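Local structure of Ent-copalyl diphosphate synthase (Streptomyces platensis, 5BP8) at residues Q264-N269 and G493-K498; V313-A318 and I355-G360; W383-Q388 and L411-F416; G447-T452 and D480-H485. The protein is a largely helical bacterial terpene cyclase that shares a family region with the squalene-hopene cyclases. All coordinates share one frame; numbering follows the deposited sequence.

Contact 1 is the central one of the four, its centre about 6 Å from the centre of the chain, and it touches two of the others. Towards contact 2, Asn269 OD1 packs 3.6 Å from Phe315 CD2; towards contact 4, Trp495 NE1 lies 2.9 Å from Glu450 OE2, probably a hydrogen bond. Contact 3 joins the group through contact 2, with Glu357 CG 3.8 Å from Ala412 CB. Contacts 2 and 4 stay apart, about 14 Å between nearest atoms. Helix 307-319, which carries 313-318 and also touches Trp266, includes Asp309, the last aspartate of a DXDD sequence like that of class II terpene cyclases, so contacts 1 and 2 are the ones tied to that helix.

Contact 1 (Q264-N269 and G493-K498); sequences QAWVLN and GLWHDK
Trp495 and Trp266 meet through their indoles alone; their CA atoms are 13.5 Å apart, the closest pair of the segments. Start at CB of Trp495, which leaves the short strand 495-496 in the direction of helix 260-274. CG is set opposite the carbonyl carbon (chi1 -64°), a setting that lets CH2, at the far end of the indole, reach Trp266. On the pyrrole side NE1 turns to another partner and gives its hydrogen bond to OE2 of Glu450, and His399 meets the ring edge-to-face. Further out, the six-membered ring presents its edge, and CH2 at the far corner does the touching: it comes to 3.8 Å from Trp266 NE1, which lies close to the Trp495 plane, and to 4.3 Å from Trp266 CD1. The pair is an offset edge-to-face stack, the edge of Trp495 directed at the face of Trp266, with planes at 78° and 5.7 Å between the six-membered ring centroid of Trp495 and the five-membered one of Trp266. Both indole N-H groups have hydrogen-bond partners outside the pair, so neither N-H is spent on the other ring. Behind it, Leu494 and Trp495 both face Tyr501 in a classic beta bulge of the two-stranded antiparallel sheet. Trp266 leans onto Asp309 and Ala312 of helix 307-319, while Trp495 rests on Tyr454 of helix 449-461; the two rings link helix 260-274 to the small sheet.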
loop_
_atom_site.group_PDB
_atom_site.type_symbol
_atom_site.label_atom_id
_atom_site.label_comp_id
_atom_site.label_asym_id
_atom_site.label_seq_id
_atom_site.Cartn_x
_atom_site.Cartn_y
_atom_site.Cartn_z
ATOM N N GLN A 264 3.315 12.403 4.114
ATOM C CA GLN A 264 3.283 13.705 4.819
ATOM C C GLN A 264 1.986 13.848 5.623
ATOM O O GLN A 264 2.036 14.187 6.809
ATOM C CB GLN A 264 3.445 14.866 3.858
ATOM C CG GLN A 264 4.852 14.967 3.314
ATOM C CD GLN A 264 5.057 16.052 2.268
ATOM O OE1 GLN A 264 4.131 16.491 1.577
ATOM N NE2 GLN A 264 6.312 16.435 2.093
ATOM N N ALA A 265 0.848 13.552 4.992
ATOM C CA ALA A 265 -0.451 13.693 5.671
ATOM C C ALA A 265 -0.624 12.706 6.819
ATOM O O ALA A 265 -1.105 13.058 7.902
ATOM C CB ALA A 265 -1.572 13.515 4.675
ATOM N N TRP A 266 -0.247 11.452 6.577
ATOM C CA TRP A 266 -0.409 10.428 7.605
ATOM C C TRP A 266 0.512 10.700 8.810
ATOM O O TRP A 266 0.083 10.581 9.961
ATOM C CB TRP A 266 -0.221 9.007 7.037
ATOM C CG TRP A 266 -1.549 8.288 6.577
ATOM C CD1 TRP A 266 -2.136 7.207 7.181
ATOM C CD2 TRP A 266 -2.415 8.625 5.448
ATOM N NE1 TRP A 266 -3.274 6.833 6.504
ATOM C CE2 TRP A 266 -3.478 7.676 5.440
ATOM C CE3 TRP A 266 -2.405 9.641 4.473
ATOM C CZ2 TRP A 266 -4.514 7.687 4.460
ATOM C CZ3 TRP A 266 -3.430 9.624 3.453
ATOM C CH2 TRP A 266 -4.466 8.668 3.475
ATOM N N VAL A 267 1.747 11.109 8.551
ATOM C CA VAL A 267 2.660 11.480 9.613
ATOM C C VAL A 267 2.097 12.657 10.413
ATOM O O VAL A 267 2.042 12.605 11.656
ATOM C CB VAL A 267 4.067 11.827 9.092
ATOM C CG1 VAL A 267 4.900 12.440 10.206
ATOM C CG2 VAL A 267 4.766 10.576 8.553
ATOM N N LEU A 268 1.676 13.713 9.715
ATOM C CA LEU A 268 1.098 14.859 10.409
ATOM C C LEU A 268 -0.163 14.511 11.205
ATOM O O LEU A 268 -0.327 14.969 12.350
ATOM C CB LEU A 268 0.807 15.978 9.414
ATOM C CG LEU A 268 2.034 16.701 8.880
ATOM C CD1 LEU A 268 1.640 17.562 7.702
ATOM C CD2 LEU A 268 2.656 17.526 10.008
ATOM N N ASN A 269 -1.047 13.683 10.648
ATOM C CA ASN A 269 -2.267 13.303 11.378
ATOM C C ASN A 269 -2.004 12.410 12.576
ATOM O O ASN A 269 -2.653 12.547 13.615
ATOM C CB ASN A 269 -3.333 12.681 10.461
ATOM C CG ASN A 269 -3.939 13.706 9.511
ATOM O OD1 ASN A 269 -4.074 14.894 9.845
ATOM N ND2 ASN A 269 -4.294 13.258 8.311
ATOM N N GLY A 493 4.693 -5.727 5.125
ATOM C CA GLY A 493 3.803 -5.003 4.242
ATOM C C GLY A 493 2.368 -5.475 4.406
ATOM O O GLY A 493 2.088 -6.668 4.329
ATOM N N LEU A 494 1.463 -4.534 4.659
ATOM C CA LEU A 494 0.048 -4.831 4.835
ATOM C C LEU A 494 -0.872 -3.968 3.951
ATOM O O LEU A 494 -2.066 -4.229 3.865
ATOM C CB LEU A 494 -0.332 -4.642 6.299
ATOM C CG LEU A 494 0.399 -5.504 7.341
ATOM C CD1 LEU A 494 -0.066 -5.113 8.720
ATOM C CD2 LEU A 494 0.100 -6.966 7.096
ATOM N N TRP A 495 -0.326 -2.933 3.337
ATOM C CA TRP A 495 -1.102 -2.054 2.472
ATOM C C TRP A 495 -1.238 -2.627 1.091
ATOM O O TRP A 495 -0.236 -3.049 0.496
ATOM C CB TRP A 495 -0.462 -0.673 2.401
ATOM C CG TRP A 495 -0.452 0.033 3.713
ATOM C CD1 TRP A 495 0.286 -0.275 4.804
ATOM C CD2 TRP A 495 -1.221 1.191 4.063
ATOM N NE1 TRP A 495 0.024 0.595 5.812
ATOM C CE2 TRP A 495 -0.891 1.517 5.385
ATOM C CE3 TRP A 495 -2.155 1.970 3.380
ATOM C CZ2 TRP A 495 -1.489 2.588 6.070
ATOM C CZ3 TRP A 495 -2.761 3.047 4.065
ATOM C CH2 TRP A 495 -2.405 3.342 5.388
ATOM N N HIS A 496 -2.451 -2.639 0.551
ATOM C CA HIS A 496 -2.662 -3.228 -0.780
ATOM C C HIS A 496 -2.033 -2.427 -1.913
ATOM O O HIS A 496 -2.297 -1.224 -2.069
ATOM C CB HIS A 496 -4.145 -3.411 -1.092
ATOM C CG HIS A 496 -4.789 -4.525 -0.331
ATOM N ND1 HIS A 496 -6.140 -4.776 -0.395
ATOM C CD2 HIS A 496 -4.280 -5.434 0.532
ATOM C CE1 HIS A 496 -6.436 -5.799 0.396
ATOM N NE2 HIS A 496 -5.322 -6.230 0.951
ATOM N N ASP A 497 -1.194 -3.086 -2.717
ATOM C CA ASP A 497 -0.882 -2.546 -4.043
ATOM C C ASP A 497 -0.768 -3.721 -5.023
ATOM O O ASP A 497 -1.743 -4.438 -5.232
ATOM C CB ASP A 497 0.322 -1.583 -4.022
ATOM C CG ASP A 497 0.568 -0.952 -5.377
ATOM O OD1 ASP A 497 -0.427 -0.673 -6.085
ATOM O OD2 ASP A 497 1.725 -0.842 -5.813
ATOM N N LYS A 498 0.383 -3.947 -5.636
ATOM C CA LYS A 498 0.530 -5.097 -6.487
ATOM C C LYS A 498 0.527 -6.346 -5.620
ATOM O O LYS A 498 -0.249 -7.274 -5.857
ATOM C CB LYS A 498 1.868 -5.006 -7.285
ATOM C CG LYS A 498 1.925 -3.866 -8.297
ATOM C CD LYS A 498 1.080 -4.140 -9.522
ATOM C CE LYS A 498 0.950 -2.898 -10.395
ATOM N NZ LYS A 498 2.264 -2.503 -10.953
#

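Contact 2 (V313-A318 and I355-G360); sequences VLFALA and ILEALG
Phe315 and Glu357 make the main contact here, with Leu314 and Ala358 packed beside them, where helices 307-319 and 349-365 run in broadly the same direction. The axes of the two short segments come within 8.5 Å and are inclined by 38°. The CH-pi interaction comes first. Glu357 CB sits over one face of the Phe315 ring, 3.8 Å from its centroid and only 11° off the normal. Phe315 holds CG opposite its backbone N (chi1 -173°), which turns the ring so that one face lies against that methylene. Next come the polar atoms: the Glu357 chain runs extended beyond CG, bringing OE1 to 3.6 Å from Phe315 CE2, where it sits above the CE2 rim on the same face that CB covers. On the backbone side, Phe315 CD1 lies 3.7 Å from the carbonyl O of Glu357. Plain apolar contact completes the list: Ala358 CB is 4.3 Å from Phe315 CB and 4.4 Å from Leu314 CB, and its small side chain allows the close backbone approach at this point. Around the pair, His361 meets the Phe315 ring edge-to-face, and Asn269 of helix 260-274 touches Phe315 as well. Neither a hydrogen bond nor a salt bridge crosses between the segments, so the join rests on the CH-pi contact and dispersion.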
loop_
_atom_site.group_PDB
_atom_site.type_symbol
_atom_site.label_atom_id
_atom_site.label_comp_id
_atom_site.label_asym_id
_atom_site.label_seq_id
_atom_site.Cartn_x
_atom_site.Cartn_y
_atom_site.Cartn_z
ATOM N N VAL A 313 -5.132 14.907 3.583
ATOM C CA VAL A 313 -4.319 16.076 3.373
ATOM C C VAL A 313 -5.040 17.336 3.871
ATOM O O VAL A 313 -4.424 18.159 4.551
ATOM C CB VAL A 313 -3.870 16.199 1.905
ATOM C CG1 VAL A 313 -3.353 17.598 1.604
ATOM C CG2 VAL A 313 -2.795 15.182 1.608
ATOM N N LEU A 314 -6.330 17.452 3.580
ATOM C CA LEU A 314 -7.136 18.580 4.078
ATOM C C LEU A 314 -7.160 18.603 5.599
ATOM O O LEU A 314 -6.978 19.653 6.204
ATOM C CB LEU A 314 -8.552 18.515 3.538
ATOM C CG LEU A 314 -8.716 18.890 2.064
ATOM C CD1 LEU A 314 -10.034 18.385 1.502
ATOM C CD2 LEU A 314 -8.612 20.415 1.922
ATOM N N PHE A 315 -7.354 17.439 6.204
ATOM C CA PHE A 315 -7.366 17.280 7.652
ATOM C C PHE A 315 -6.006 17.632 8.235
ATOM O O PHE A 315 -5.907 18.370 9.223
ATOM C CB PHE A 315 -7.799 15.824 7.992
ATOM C CG PHE A 315 -8.023 15.524 9.461
ATOM C CD1 PHE A 315 -8.706 16.395 10.308
ATOM C CD2 PHE A 315 -7.628 14.278 9.984
ATOM C CE1 PHE A 315 -8.899 16.059 11.642
ATOM C CE2 PHE A 315 -7.839 13.935 11.300
ATOM C CZ PHE A 315 -8.487 14.826 12.138
ATOM N N ALA A 316 -4.937 17.144 7.619
ATOM C CA ALA A 316 -3.599 17.437 8.101
ATOM C C ALA A 316 -3.281 18.934 8.064
ATOM O O ALA A 316 -2.741 19.488 9.041
ATOM C CB ALA A 316 -2.569 16.684 7.271
ATOM N N LEU A 317 -3.604 19.567 6.938
ATOM C CA LEU A 317 -3.368 20.994 6.779
ATOM C C LEU A 317 -4.160 21.782 7.814
ATOM O O LEU A 317 -3.585 22.646 8.511
ATOM C CB LEU A 317 -3.682 21.461 5.362
ATOM C CG LEU A 317 -2.655 21.073 4.295
ATOM C CD1 LEU A 317 -3.249 21.274 2.911
ATOM C CD2 LEU A 317 -1.343 21.831 4.448
ATOM N N ALA A 318 -5.441 21.464 7.948
ATOM C CA ALA A 318 -6.322 22.198 8.859
ATOM C C ALA A 318 -5.941 22.036 10.320
ATOM O O ALA A 318 -6.048 22.983 11.113
ATOM C CB ALA A 318 -7.771 21.818 8.618
ATOM N N ILE A 355 -12.835 11.113 5.248
ATOM C CA ILE A 355 -13.692 12.197 4.792
ATOM C C ILE A 355 -14.515 12.748 5.956
ATOM O O ILE A 355 -14.651 13.964 6.092
ATOM C CB ILE A 355 -14.570 11.765 3.606
ATOM C CG1 ILE A 355 -13.652 11.540 2.404
ATOM C CG2 ILE A 355 -15.564 12.861 3.210
ATOM C CD1 ILE A 355 -14.275 10.769 1.289
ATOM N N LEU A 356 -15.001 11.869 6.810
ATOM C CA LEU A 356 -15.703 12.322 8.020
ATOM C C LEU A 356 -14.814 13.222 8.877
ATOM O O LEU A 356 -15.275 14.271 9.383
ATOM C CB LEU A 356 -16.238 11.145 8.810
ATOM C CG LEU A 356 -16.943 11.452 10.136
ATOM C CD1 LEU A 356 -18.110 12.380 9.895
ATOM C CD2 LEU A 356 -17.429 10.203 10.806
ATOM N N GLU A 357 -13.540 12.853 9.031
ATOM C CA GLU A 357 -12.607 13.691 9.768
ATOM C C GLU A 357 -12.371 15.038 9.089
ATOM O O GLU A 357 -12.391 16.072 9.764
ATOM C CB GLU A 357 -11.277 12.993 10.014
ATOM C CG GLU A 357 -11.422 11.707 10.834
ATOM C CD GLU A 357 -10.102 10.991 11.024
ATOM O OE1 GLU A 357 -9.301 10.942 10.035
ATOM O OE2 GLU A 357 -9.870 10.495 12.155
ATOM N N ALA A 358 -12.096 15.044 7.788
ATOM C CA ALA A 358 -11.804 16.302 7.120
ATOM C C ALA A 358 -13.010 17.260 7.250
ATOM O O ALA A 358 -12.847 18.446 7.601
ATOM C CB ALA A 358 -11.467 16.081 5.672
ATOM N N LEU A 359 -14.196 16.737 6.963
ATOM C CA LEU A 359 -15.419 17.544 7.014
ATOM C C LEU A 359 -15.763 17.968 8.435
ATOM O O LEU A 359 -16.001 19.162 8.698
ATOM C CB LEU A 359 -16.586 16.811 6.369
ATOM C CG LEU A 359 -16.419 16.490 4.890
ATOM C CD1 LEU A 359 -17.674 15.828 4.382
ATOM C CD2 LEU A 359 -16.088 17.705 4.034
ATOM N N GLY A 360 -15.786 16.998 9.344
ATOM C CA GLY A 360 -16.103 17.252 10.742
ATOM C C GLY A 360 -15.152 18.239 11.366
ATOM O O GLY A 360 -15.572 19.160 12.115
#

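Contact 3 (W383-Q388 and L411-F416); sequences WLLDNQ and LALAEF
Leu413 reaches across from helix 402-416 and puts CD1 against both Leu384 and Leu385 of helix 370-386, and CD2 against Leu385. This is the close part of the contact. Leu413 CD1 touches Leu385 CD2 at 3.8 Å and lies 4.1 Å from Leu384 CB, while CD2, the other branch, comes to 4.1 Å from Leu385 CG. The Leu385 side chain starts out to the flank, but with CG opposite the carbonyl carbon (chi1 -63°) its CD2 branch bends in to meet Leu413. The backbones stay well separated, Leu384 and Leu413 CA atoms being 8.0 Å apart, so side chains alone fill the join. Val425 of helix 422-435 and Trp394 also pack on Leu413.

Away from this apolar patch the segments open towards solvent: Asp386 and Glu415 are exposed. At the end of helix 370-386, Asn387 folds back on its own turn. Its ND2 donates to Trp383 O over 2.8 Å, nearly straight at 172°, and lies 3.2 Å above the Trp383 ring plane, shifted towards the rim. The Asn387 backbone N bonds the same oxygen from the opposite face of the carbonyl. Gln388 then opens a QXXDGXW sequence, which matches the QW motif of squalene-hopene cyclases; its NE2 donates to Gly392 O, and Trp394 NE1 donates to Leu384 O. The chemistry is thus divided: the join between the segments is purely apolar, while the hydrogen bonds stay within 383-388 and its neighbours and hold the turn after helix 370-386.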
loop_
_atom_site.group_PDB
_atom_site.type_symbol
_atom_site.label_atom_id
_atom_site.label_comp_id
_atom_site.label_asym_id
_atom_site.label_seq_id
_atom_site.Cartn_x
_atom_site.Cartn_y
_atom_site.Cartn_z
ATOM N N TRP A 383 -23.577 5.641 7.227
ATOM C CA TRP A 383 -22.990 4.605 6.410
ATOM C C TRP A 383 -21.903 3.813 7.150
ATOM O O TRP A 383 -21.879 2.584 7.051
ATOM C CB TRP A 383 -22.419 5.239 5.140
ATOM C CG TRP A 383 -21.986 4.275 4.134
ATOM C CD1 TRP A 383 -22.743 3.641 3.211
ATOM C CD2 TRP A 383 -20.645 3.814 3.946
ATOM N NE1 TRP A 383 -21.962 2.820 2.443
ATOM C CE2 TRP A 383 -20.667 2.899 2.886
ATOM C CE3 TRP A 383 -19.437 4.092 4.584
ATOM C CZ2 TRP A 383 -19.511 2.258 2.425
ATOM C CZ3 TRP A 383 -18.282 3.452 4.124
ATOM C CH2 TRP A 383 -18.340 2.544 3.070
ATOM N N LEU A 384 -21.013 4.498 7.865
ATOM C CA LEU A 384 -19.959 3.801 8.625
ATOM C C LEU A 384 -20.554 2.911 9.685
ATOM O O LEU A 384 -20.157 1.768 9.856
ATOM C CB LEU A 384 -18.990 4.773 9.276
ATOM C CG LEU A 384 -18.045 5.508 8.324
ATOM C CD1 LEU A 384 -17.318 6.588 9.088
ATOM C CD2 LEU A 384 -17.064 4.507 7.733
ATOM N N LEU A 385 -21.535 3.444 10.405
ATOM C CA LEU A 385 -22.272 2.637 11.361
ATOM C C LEU A 385 -22.944 1.410 10.743
ATOM O O LEU A 385 -22.853 0.318 11.304
ATOM C CB LEU A 385 -23.308 3.521 12.085
ATOM C CG LEU A 385 -22.624 4.626 12.895
ATOM C CD1 LEU A 385 -23.612 5.719 13.382
ATOM C CD2 LEU A 385 -21.896 3.991 14.063
ATOM N N ASP A 386 -23.565 1.569 9.583
ATOM C CA ASP A 386 -24.260 0.471 8.941
ATOM C C ASP A 386 -23.290 -0.598 8.384
ATOM O O ASP A 386 -23.677 -1.743 8.197
ATOM C CB ASP A 386 -25.147 1.009 7.815
ATOM C CG ASP A 386 -26.202 2.005 8.311
ATOM O OD1 ASP A 386 -26.834 2.645 7.445
ATOM O OD2 ASP A 386 -26.388 2.171 9.542
ATOM N N ASN A 387 -22.043 -0.204 8.104
ATOM C CA ASN A 387 -21.046 -1.129 7.562
ATOM C C ASN A 387 -20.117 -1.773 8.583
ATOM O O ASN A 387 -19.223 -2.541 8.195
ATOM C CB ASN A 387 -20.257 -0.445 6.446
ATOM C CG ASN A 387 -21.055 -0.397 5.162
ATOM O OD1 ASN A 387 -21.018 -1.326 4.366
ATOM N ND2 ASN A 387 -21.816 0.669 4.974
ATOM N N GLN A 388 -20.339 -1.494 9.875
ATOM C CA GLN A 388 -19.629 -2.172 10.950
ATOM C C GLN A 388 -20.044 -3.642 10.958
ATOM O O GLN A 388 -21.235 -3.954 10.855
ATOM C CB GLN A 388 -19.931 -1.562 12.326
ATOM C CG GLN A 388 -19.064 -2.096 13.469
ATOM C CD GLN A 388 -19.269 -1.362 14.786
ATOM O OE1 GLN A 388 -20.335 -0.818 15.022
ATOM N NE2 GLN A 388 -18.260 -1.366 15.663
ATOM N N LEU A 411 -12.231 5.723 15.241
ATOM C CA LEU A 411 -11.648 6.992 15.678
ATOM C C LEU A 411 -12.309 8.194 15.016
ATOM O O LEU A 411 -12.433 9.244 15.644
ATOM C CB LEU A 411 -10.137 7.035 15.421
ATOM C CG LEU A 411 -9.345 6.114 16.373
ATOM C CD1 LEU A 411 -7.902 5.967 15.904
ATOM C CD2 LEU A 411 -9.458 6.602 17.815
ATOM N N ALA A 412 -12.721 8.039 13.760
ATOM C CA ALA A 412 -13.461 9.075 13.053
ATOM C C ALA A 412 -14.837 9.246 13.718
ATOM O O ALA A 412 -15.268 10.380 13.991
ATOM C CB ALA A 412 -13.621 8.694 11.593
ATOM N N LEU A 413 -15.511 8.133 13.964
ATOM C CA LEU A 413 -16.834 8.166 14.620
ATOM C C LEU A 413 -16.788 8.679 16.058
ATOM O O LEU A 413 -17.751 9.320 16.519
ATOM C CB LEU A 413 -17.490 6.802 14.585
ATOM C CG LEU A 413 -18.073 6.366 13.245
ATOM C CD1 LEU A 413 -18.292 4.859 13.284
ATOM C CD2 LEU A 413 -19.360 7.087 12.870
ATOM N N ALA A 414 -15.711 8.385 16.779
ATOM C CA ALA A 414 -15.561 8.836 18.162
ATOM C C ALA A 414 -15.500 10.368 18.242
ATOM O O ALA A 414 -16.125 10.986 19.104
ATOM C CB ALA A 414 -14.322 8.221 18.796
ATOM N N GLU A 415 -14.763 10.970 17.329
ATOM C CA GLU A 415 -14.567 12.404 17.347
ATOM C C GLU A 415 -15.694 13.183 16.624
ATOM O O GLU A 415 -16.004 14.318 17.027
ATOM C CB GLU A 415 -13.187 12.756 16.759
ATOM C CG GLU A 415 -12.744 14.213 16.963
ATOM C CD GLU A 415 -12.588 14.647 18.426
ATOM O OE1 GLU A 415 -12.429 13.792 19.327
ATOM O OE2 GLU A 415 -12.634 15.885 18.676
ATOM N N PHE A 416 -16.298 12.606 15.580
ATOM C CA PHE A 416 -17.221 13.376 14.710
ATOM C C PHE A 416 -18.569 12.735 14.420
ATOM O O PHE A 416 -19.330 13.276 13.629
ATOM C CB PHE A 416 -16.544 13.658 13.372
ATOM C CG PHE A 416 -15.300 14.457 13.507
ATOM C CD1 PHE A 416 -15.357 15.789 13.906
ATOM C CD2 PHE A 416 -14.066 13.882 13.286
ATOM C CE1 PHE A 416 -14.202 16.533 14.054
ATOM C CE2 PHE A 416 -12.916 14.621 13.436
ATOM C CZ PHE A 416 -12.978 15.944 13.820
#

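Contact 4 (G447-T452 and D480-H485); sequences GTTEET and DALLAH
Thr449 and Thr452 are the residues of 447-452 that meet helix 469-484, both against Leu482, and the residue ahead of them sets up the turn. Thr448 is the N-cap of helix 449-461: its OG1 accepts from Glu451 N at 3.0 Å and donates to Glu451 OE1 at 2.7 Å, using the anti lone pair of that oxygen. Thr449 comes next. Its backbone O lies 3.6 Å from Leu482 CD2, and with CG2 opposite the backbone N the methyl is 4.1 Å from the same CD2. The hydroxyl, on the other branch, meets a water 2.8 Å from Thr449 OG1, and that water donates to the carbonyl O of His485, the first residue to leave helical geometry at the end of helix 469-484. A few residues before the cap, a second QXXDGXW sequence, again like the QW motif, ends at Trp442, which is hydrogen-bonded to the Thr448 backbone. Glu450 points away from the other segment; its OE2 takes hydrogen bonds from Tyr454 and His399, among others. Glu451, also turned away, binds Ser401 and Arg444 N through OE2. At Thr452 the two branches divide the work: OG1 donates to Thr448 O at 2.7 Å and accepts from Trp442 N, while CG2 packs 3.9 Å from Leu482 CG, the two side chains running alongside each other and pointing opposite ways.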
loop_
_atom_site.group_PDB
_atom_site.type_symbol
_atom_site.label_atom_id
_atom_site.label_comp_id
_atom_site.label_asym_id
_atom_site.label_seq_id
_atom_site.Cartn_x
_atom_site.Cartn_y
_atom_site.Cartn_z
ATOM N N GLY A 447 1.689 -10.669 15.686
ATOM C CA GLY A 447 1.793 -9.327 16.271
ATOM C C GLY A 447 2.715 -8.431 15.474
ATOM O O GLY A 447 3.855 -8.817 15.134
ATOM N N THR A 448 2.249 -7.211 15.153
ATOM C CA THR A 448 3.074 -6.260 14.437
ATOM C C THR A 448 3.067 -4.922 15.151
ATOM O O THR A 448 2.127 -4.592 15.869
ATOM C CB THR A 448 2.578 -6.010 13.002
ATOM O OG1 THR A 448 1.251 -5.450 13.017
ATOM C CG2 THR A 448 2.582 -7.320 12.192
ATOM N N THR A 449 4.117 -4.176 14.936
ATOM C CA THR A 449 4.198 -2.779 15.416
ATOM C C THR A 449 3.003 -1.969 14.886
ATOM O O THR A 449 2.286 -1.306 15.680
ATOM C CB THR A 449 5.521 -2.142 14.954
ATOM O OG1 THR A 449 6.607 -2.749 15.677
ATOM C CG2 THR A 449 5.563 -0.610 15.191
ATOM N N GLU A 450 2.755 -2.061 13.568
ATOM C CA GLU A 450 1.695 -1.249 12.966
ATOM C C GLU A 450 0.334 -1.532 13.604
ATOM O O GLU A 450 -0.357 -0.625 14.061
ATOM C CB GLU A 450 1.627 -1.491 11.460
ATOM C CG GLU A 450 0.561 -0.663 10.750
ATOM C CD GLU A 450 0.508 -0.886 9.247
ATOM O OE1 GLU A 450 1.253 -1.770 8.730
ATOM O OE2 GLU A 450 -0.279 -0.171 8.598
ATOM N N GLU A 451 -0.042 -2.814 13.661
ATOM C CA GLU A 451 -1.385 -3.162 14.096
ATOM C C GLU A 451 -1.574 -2.955 15.603
ATOM O O GLU A 451 -2.652 -2.535 16.052
ATOM C CB GLU A 451 -1.756 -4.579 13.661
ATOM C CG GLU A 451 -1.707 -4.764 12.138
ATOM C CD GLU A 451 -1.712 -6.217 11.709
ATOM O OE1 GLU A 451 -0.648 -6.866 11.791
ATOM O OE2 GLU A 451 -2.766 -6.708 11.256
ATOM N N THR A 452 -0.527 -3.227 16.366
ATOM C CA THR A 452 -0.534 -2.961 17.786
ATOM C C THR A 452 -0.737 -1.450 18.026
ATOM O O THR A 452 -1.580 -1.041 18.869
ATOM C CB THR A 452 0.766 -3.448 18.453
ATOM O OG1 THR A 452 0.927 -4.863 18.236
ATOM C CG2 THR A 452 0.723 -3.158 19.957
ATOM N N ASP A 480 3.833 -2.034 26.107
ATOM C CA ASP A 480 4.916 -2.942 26.467
ATOM C C ASP A 480 5.416 -3.717 25.250
ATOM O O ASP A 480 6.615 -3.825 25.037
ATOM C CB ASP A 480 4.450 -3.940 27.526
ATOM C CG ASP A 480 4.245 -3.303 28.886
ATOM O OD1 ASP A 480 4.732 -2.170 29.122
ATOM O OD2 ASP A 480 3.573 -3.945 29.707
ATOM N N ALA A 481 4.497 -4.243 24.444
ATOM C CA ALA A 481 4.897 -4.942 23.230
ATOM C C ALA A 481 5.676 -4.044 22.265
ATOM O O ALA A 481 6.666 -4.473 21.647
ATOM C CB ALA A 481 3.688 -5.567 22.533
ATOM N N LEU A 482 5.228 -2.804 22.112
ATOM C CA LEU A 482 5.897 -1.868 21.222
ATOM C C LEU A 482 7.309 -1.526 21.691
ATOM O O LEU A 482 8.232 -1.380 20.873
ATOM C CB LEU A 482 5.065 -0.587 21.066
ATOM C CG LEU A 482 3.718 -0.731 20.349
ATOM C CD1 LEU A 482 2.951 0.584 20.423
ATOM C CD2 LEU A 482 3.909 -1.146 18.888
ATOM N N LEU A 483 7.466 -1.386 23.007
ATOM C CA LEU A 483 8.761 -1.101 23.608
ATOM C C LEU A 483 9.697 -2.302 23.551
ATOM O O LEU A 483 10.899 -2.130 23.500
ATOM C CB LEU A 483 8.585 -0.664 25.069
ATOM C CG LEU A 483 7.923 0.703 25.229
ATOM C CD1 LEU A 483 7.462 0.944 26.654
ATOM C CD2 LEU A 483 8.846 1.813 24.747
ATOM N N ALA A 484 9.143 -3.506 23.567
ATOM C CA ALA A 484 9.952 -4.713 23.608
ATOM C C ALA A 484 10.645 -5.005 22.282
ATOM O O ALA A 484 11.698 -5.646 22.258
ATOM C CB ALA A 484 9.097 -5.903 24.017
ATOM N N HIS A 485 10.057 -4.543 21.173
ATOM C CA HIS A 485 10.587 -4.864 19.874
ATOM C C HIS A 485 10.134 -3.829 18.859
ATOM O O HIS A 485 8.941 -3.556 18.746
ATOM C CB HIS A 485 10.111 -6.245 19.431
ATOM C CG HIS A 485 10.734 -6.710 18.163
ATOM N ND1 HIS A 485 10.066 -6.704 16.958
ATOM C CD2 HIS A 485 11.984 -7.141 17.896
ATOM C CE1 HIS A 485 10.871 -7.141 16.009
ATOM N NE2 HIS A 485 12.038 -7.420 16.556
HETATM O O HOH W 1 7.477 -1.411 17.960
#